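Local coordinates for ferritin like protein (Caulobacter vibrioides, PDB 3HL1) that probably binds metal as a helical member of the ferritin-like family, although its precise function is unknown, at residues I36-P39 / T40-P43; L60-N63 / I64-Y68; R236-F239 / I240-P244. All coordinates share one frame; numbering follows the deposited sequence.

Contact 1. Residues I36-P39 / T40-P43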
# COMPACT_ATOMS: atom_id res chain seq x y z
N ILE A 36 -3.83 0.38 -18.74
CA ILE A 36 -3.27 -0.48 -19.73
C ILE A 36 -4.43 -1.11 -20.48
O ILE A 36 -5.22 -1.83 -19.91
CB ILE A 36 -2.39 -1.58 -19.15
CG1 ILE A 36 -1.28 -0.91 -18.31
CG2 ILE A 36 -1.79 -2.41 -20.29
CD1 ILE A 36 -0.46 -1.89 -17.39
N LYS A 37 -4.50 -0.83 -21.78
CA LYS A 37 -5.65 -1.25 -22.56
C LYS A 37 -5.79 -2.77 -22.65
O LYS A 37 -6.90 -3.31 -22.54
CB LYS A 37 -5.59 -0.64 -23.97
CG LYS A 37 -5.74 0.84 -24.05
CD LYS A 37 -5.78 1.32 -25.52
CE LYS A 37 -5.89 2.84 -25.64
NZ LYS A 37 -6.05 3.27 -27.09
N ASP A 38 -4.67 -3.44 -22.86
CA ASP A 38 -4.64 -4.88 -23.02
C ASP A 38 -4.26 -5.64 -21.73
O ASP A 38 -3.10 -5.68 -21.33
CB ASP A 38 -3.75 -5.25 -24.21
CG ASP A 38 -3.71 -6.74 -24.50
OD1 ASP A 38 -4.42 -7.53 -23.85
OD2 ASP A 38 -2.95 -7.11 -25.42
N PRO A 39 -5.25 -6.28 -21.09
CA PRO A 39 -5.00 -6.97 -19.83
C PRO A 39 -4.13 -8.20 -19.91
O PRO A 39 -3.66 -8.69 -18.88
CB PRO A 39 -6.40 -7.35 -19.33
CG PRO A 39 -7.36 -6.57 -20.15
CD PRO A 39 -6.68 -6.38 -21.47
N THR A 40 -3.88 -8.71 -21.11
CA THR A 40 -3.03 -9.89 -21.24
C THR A 40 -1.54 -9.53 -21.23
O THR A 40 -0.67 -10.44 -21.26
CB THR A 40 -3.34 -10.68 -22.56
OG1 THR A 40 -2.97 -9.88 -23.67
CG2 THR A 40 -4.85 -11.02 -22.69
N THR A 41 -1.21 -8.23 -21.24
CA THR A 41 0.20 -7.86 -21.38
C THR A 41 0.97 -8.13 -20.08
O THR A 41 0.39 -8.20 -18.98
CB THR A 41 0.37 -6.39 -21.80
OG1 THR A 41 -0.31 -5.53 -20.87
CG2 THR A 41 -0.20 -6.14 -23.20
N VAL A 42 2.28 -8.26 -20.20
CA VAL A 42 3.10 -8.60 -19.03
C VAL A 42 2.97 -7.53 -17.93
O VAL A 42 2.84 -7.89 -16.77
CB VAL A 42 4.59 -8.91 -19.38
CG1 VAL A 42 5.46 -8.93 -18.13
CG2 VAL A 42 4.71 -10.26 -20.16
N PRO A 43 3.01 -6.22 -18.27
CA PRO A 43 3.01 -5.24 -17.19
C PRO A 43 1.68 -5.22 -16.46
O PRO A 43 1.62 -5.02 -15.25
CB PRO A 43 3.24 -3.90 -17.92
CG PRO A 43 3.80 -4.30 -19.26
CD PRO A 43 3.09 -5.55 -19.58
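With CG of Asp38 turned away from its backbone N (chi1 -177°), the carboxylate swings beside its own carbonyl carbon and reaches forward to Thr40, whose OG1 is tucked between backbone N and carbonyl carbon (chi1 67°). OD1 of Asp38 consequently takes two bonds from one residue: Thr40 OG1 donates to Asp38 OD1 over 2.8 Å, on the syn side but tilted from the carboxylate plane, and Thr40 N donates to Asp38 OD1 over 3.0 Å from well above that plane. Both donors lie on the same face of the carboxylate, which should restrain its rotation. The bond from Thr40 N closes an Asx turn, nested inside the type I beta turn that runs from Asp38 to Thr41. This compact reversal carries the chain from helix 8-35 into helix 42-67, with Thr41 at the N-cap of the second helix. Asp38 O is itself gripped twice: Thr41 N approaches Asp38 O at 3.2 Å from above the carbonyl plane, whereas Thr41 OG1 meets Asp38 O at 2.8 Å nearly head-on to the carbonyl. Thr41 CG2 meanwhile packs 3.7 Å from Asp38 OD2. Ile36 packs against the same turn: its CG2 lies 3.5 Å from the Thr41 hydroxyl oxygen OG1, and Ile36 CD1 makes the apolar contact, 4.2 Å from Pro43 CB. Pro247 lies against Ile36, Thr41 and Pro43, and Tyr44 touches both Ile36 and Pro39; the loop backbone is further tied to Gly248 through Lys37.

Contact 2. Residues L60-N63 / I64-Y68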
# COMPACT_ATOMS: atom_id res chain seq x y z
N LEU A 60 -2.68 -7.56 6.92
CA LEU A 60 -1.66 -8.07 7.86
C LEU A 60 -1.30 -7.03 8.86
O LEU A 60 -1.13 -7.35 10.06
CB LEU A 60 -0.41 -8.56 7.10
CG LEU A 60 -0.65 -9.77 6.14
CD1 LEU A 60 0.69 -10.25 5.57
CD2 LEU A 60 -1.37 -10.87 6.84
N VAL A 61 -1.16 -5.79 8.41
CA VAL A 61 -0.90 -4.70 9.32
C VAL A 61 -2.07 -4.55 10.30
O VAL A 61 -1.85 -4.43 11.47
CB VAL A 61 -0.56 -3.35 8.62
CG1 VAL A 61 -0.50 -2.22 9.68
CG2 VAL A 61 0.79 -3.43 7.89
N SER A 62 -3.31 -4.58 9.81
CA SER A 62 -4.47 -4.52 10.69
C SER A 62 -4.41 -5.65 11.75
O SER A 62 -4.69 -5.46 12.93
CB SER A 62 -5.78 -4.65 9.90
OG SER A 62 -6.90 -4.60 10.80
N ASN A 63 -4.06 -6.85 11.31
CA ASN A 63 -3.96 -8.00 12.21
C ASN A 63 -2.88 -7.83 13.28
O ASN A 63 -3.13 -8.09 14.46
CB ASN A 63 -3.73 -9.33 11.42
CG ASN A 63 -4.96 -9.80 10.70
OD1 ASN A 63 -6.07 -9.28 10.93
ND2 ASN A 63 -4.79 -10.85 9.83
N ILE A 64 -1.74 -7.32 12.88
CA ILE A 64 -0.66 -7.06 13.84
C ILE A 64 -1.11 -5.96 14.83
O ILE A 64 -0.96 -6.09 16.03
CB ILE A 64 0.64 -6.59 13.13
CG1 ILE A 64 1.20 -7.70 12.21
CG2 ILE A 64 1.72 -6.18 14.19
CD1 ILE A 64 2.28 -7.18 11.27
N ALA A 65 -1.60 -4.84 14.30
CA ALA A 65 -2.03 -3.71 15.12
C ALA A 65 -3.11 -4.18 16.10
O ALA A 65 -3.08 -3.83 17.28
CB ALA A 65 -2.55 -2.55 14.25
N ASN A 66 -4.10 -4.90 15.60
CA ASN A 66 -5.17 -5.38 16.45
C ASN A 66 -4.70 -6.31 17.58
O ASN A 66 -5.25 -6.26 18.71
CB ASN A 66 -6.34 -6.01 15.66
CG ASN A 66 -7.33 -5.00 15.23
OD1 ASN A 66 -7.99 -4.35 16.05
ND2 ASN A 66 -7.42 -4.79 13.92
N ALA A 67 -3.74 -7.17 17.29
CA ALA A 67 -3.14 -8.02 18.31
C ALA A 67 -2.54 -7.18 19.46
O ALA A 67 -2.61 -7.61 20.62
CB ALA A 67 -2.07 -8.89 17.74
N TYR A 68 -1.97 -6.00 19.14
CA TYR A 68 -1.45 -5.07 20.14
C TYR A 68 -2.51 -4.12 20.74
O TYR A 68 -2.19 -3.27 21.56
CB TYR A 68 -0.31 -4.24 19.56
CG TYR A 68 0.99 -4.98 19.45
CD1 TYR A 68 1.22 -5.90 18.43
CD2 TYR A 68 2.01 -4.76 20.38
CE1 TYR A 68 2.43 -6.57 18.32
CE2 TYR A 68 3.23 -5.46 20.28
CZ TYR A 68 3.43 -6.34 19.24
OH TYR A 68 4.62 -7.04 19.15
O HOH W 1 -7.47 -6.98 11.72
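Ile64 and Leu60 meet one turn apart on helix 42-67, where Ile64 points into the core between helices 8-35, 144-157 and 188-207, consistent with the helical bundle of the ferritin-like fold. Their neighbours illustrate how one alpha-helical segment can have a tightly packed apolar flank and a polar one that holds a water. On the apolar flank the i to i+4 ladder is regular: Ile64 N bonds to Leu60 O at 2.9 Å, and Ala65 N to Val61 O likewise. The side chain of Ile64 folds back along this ladder. Its CG1 lies beside the backbone N and opposite the carbonyl carbon (chi1 -64°), which brings CG1 to 3.2 Å from Leu60 O, a close apolar-to-carbonyl contact. Phe15, Met155 and Val199 press on Ile64 from beyond, while Ile19 and Ile202 reach Val61.

The other flank is looser and polar, though still buried. Here Ser62 O accepts twice from Asn66, from Asn66 N at 2.8 Å and from Asn66 ND2 at 3.0 Å; the two donors come from opposite faces of the carbonyl plane, and the hydrogen bond from Asn66 ND2 is bent, at 132°. The amide of Asn66 is fixed further by Ser71 OG at OD1 and Phe284 O at ND2, and Asn63 ND2 reaches Leu182 O and Met169 O. Among these groups sits a single water molecule. It donates to Asn63 OD1 at 2.8 Å and is met only weakly by Asn66 ND2, whereas Ser62 OG, turned away from its backbone N, donates to it at 2.6 Å.

Contact 3. Residues R236-F239 / I240-P244; sequences RFDF and IRRMP
From Arg236 to Arg242 the backbone keeps alpha-helical i to i+4 bonding, with Ile240 N to Arg236 O, Arg241 N to Phe237 O and Arg242 N to Asp238 O. Asp238 is shared by two successive arginines in a partly exposed salt-bridge network, with Phe100 against Asp238 and Arg241. Arg241 bends at its third torsion (chi3 63°), which turns its guanidinium edge side-on to one oxygen: NE lies 3.0 Å and NH2 2.7 Å from Asp238 OD1. The bond from Arg241 NH2 falls on the syn lone pair of Asp238 OD1, and the two flat groups are nearly coplanar. Arg242 instead runs extended from CG to NE, its guanidinium perpendicular to the carboxylate. Its NE gives a nearly straight bond of 2.9 Å to Asp238 OD2, from above the carboxylate plane. Arg241 NH2 rests over the rim of one face of the Arg242 guanidinium, 3.3 Å above it.

On the inner side, Ile240 CD1 meets the edge of the Phe237 ring, 4.3 Å from Phe237 CD1, and Tyr29 packs edge-to-face with that ring. At the more exposed end, against Leu46 and Pro43 of helix 42-67, selenomethionine Met243 approaches Phe239 obliquely, SE 5.2 Å from the ring centroid in a Met-aromatic contact. With each carboxylate oxygen taken by a different arginine, Asp238 is clamped against rotation, and its single negative charge probably offsets only part of the positive charge of the two guanidinium groups and eases their close approach.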
# COMPACT_ATOMS: atom_id res chain seq x y z
N ARG A 236 9.97 -6.56 -10.07
CA ARG A 236 8.87 -6.50 -11.05
C ARG A 236 8.79 -5.16 -11.77
O ARG A 236 8.68 -5.10 -13.00
CB ARG A 236 7.51 -6.65 -10.35
CG ARG A 236 7.14 -8.02 -9.84
CD ARG A 236 5.80 -7.86 -9.12
NE ARG A 236 5.48 -9.01 -8.29
CZ ARG A 236 4.58 -9.93 -8.58
NH1 ARG A 236 3.84 -9.85 -9.69
NH2 ARG A 236 4.39 -10.93 -7.74
N PHE A 237 8.79 -4.08 -10.98
CA PHE A 237 8.62 -2.72 -11.48
C PHE A 237 9.85 -2.22 -12.21
O PHE A 237 9.72 -1.55 -13.20
CB PHE A 237 8.20 -1.74 -10.35
CG PHE A 237 6.88 -2.13 -9.64
CD1 PHE A 237 5.91 -2.91 -10.28
CD2 PHE A 237 6.61 -1.69 -8.33
CE1 PHE A 237 4.72 -3.26 -9.62
CE2 PHE A 237 5.45 -2.04 -7.68
CZ PHE A 237 4.49 -2.81 -8.32
N ASP A 238 11.04 -2.59 -11.73
CA ASP A 238 12.27 -2.27 -12.44
C ASP A 238 12.30 -2.99 -13.80
O ASP A 238 12.76 -2.45 -14.79
CB ASP A 238 13.47 -2.63 -11.57
CG ASP A 238 14.79 -2.13 -12.15
OD1 ASP A 238 14.90 -0.92 -12.47
OD2 ASP A 238 15.70 -2.97 -12.28
N PHE A 239 11.77 -4.20 -13.85
CA PHE A 239 11.62 -4.93 -15.10
C PHE A 239 10.78 -4.14 -16.11
O PHE A 239 11.18 -3.95 -17.25
CB PHE A 239 10.99 -6.29 -14.84
CG PHE A 239 10.70 -7.07 -16.09
CD1 PHE A 239 11.69 -7.87 -16.68
CD2 PHE A 239 9.43 -7.03 -16.66
CE1 PHE A 239 11.42 -8.60 -17.86
CE2 PHE A 239 9.16 -7.75 -17.83
CZ PHE A 239 10.16 -8.56 -18.42
N ILE A 240 9.63 -3.65 -15.66
CA ILE A 240 8.73 -2.88 -16.51
C ILE A 240 9.44 -1.62 -16.96
O ILE A 240 9.37 -1.26 -18.13
CB ILE A 240 7.38 -2.54 -15.81
CG1 ILE A 240 6.57 -3.82 -15.55
CG2 ILE A 240 6.56 -1.56 -16.65
CD1 ILE A 240 5.43 -3.65 -14.51
N ARG A 241 10.13 -0.96 -16.03
CA ARG A 241 10.83 0.30 -16.33
C ARG A 241 11.82 0.14 -17.49
O ARG A 241 12.01 1.07 -18.28
CB ARG A 241 11.58 0.81 -15.10
CG ARG A 241 12.15 2.22 -15.23
CD ARG A 241 12.90 2.56 -13.93
NE ARG A 241 14.05 1.66 -13.71
CZ ARG A 241 15.33 1.90 -14.07
NH1 ARG A 241 15.68 3.05 -14.67
NH2 ARG A 241 16.29 1.01 -13.82
N ARG A 242 12.43 -1.04 -17.57
CA ARG A 242 13.46 -1.39 -18.56
C ARG A 242 12.96 -1.95 -19.89
O ARG A 242 13.75 -2.07 -20.80
CB ARG A 242 14.43 -2.40 -17.97
CG ARG A 242 15.22 -1.89 -16.79
CD ARG A 242 15.96 -3.05 -16.12
NE ARG A 242 16.69 -2.62 -14.93
CZ ARG A 242 17.85 -1.96 -14.95
NH1 ARG A 242 18.46 -1.66 -16.09
NH2 ARG A 242 18.43 -1.61 -13.79
N MSE A 243 11.67 -2.25 -20.02
CA MSE A 243 11.16 -2.83 -21.27
C MSE A 243 11.28 -1.92 -22.47
O MSE A 243 11.08 -0.71 -22.34
CB MSE A 243 9.69 -3.17 -21.14
CG MSE A 243 9.40 -4.26 -20.17
SE MSE A 243 7.44 -4.50 -20.00
CE MSE A 243 6.81 -2.76 -20.47
N PRO A 244 11.58 -2.50 -23.65
CA PRO A 244 11.58 -1.70 -24.89
C PRO A 244 10.18 -1.27 -25.37
O PRO A 244 10.02 -0.16 -25.89
CB PRO A 244 12.25 -2.62 -25.93
CG PRO A 244 12.43 -3.94 -25.28
CD PRO A 244 11.98 -3.90 -23.88

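In the fold
The three contacts lie in series along the chain but fall into two neighbourhoods. Contacts 1 and 3 have centres 14 Å apart on the same side of the chain's centre and touch directly: Pro43 CG meets Met243 CE at 3.6 Å, and Val42 CG1 meets Phe239 CE2 at 3.9 Å, so the first turn of helix 42-67 packs on the C-terminal end of helix 233-242 and the residue that follows it. Contact 2 belongs to the far end of that same helix 42-67, its centre 34 Å from that of contact 1 and 33 Å from that of contact 3, across the chain's centre. Its nearest atoms stay about 21 Å from contact 1 and about 14 Å from contact 3. None of the three contains a metal ion.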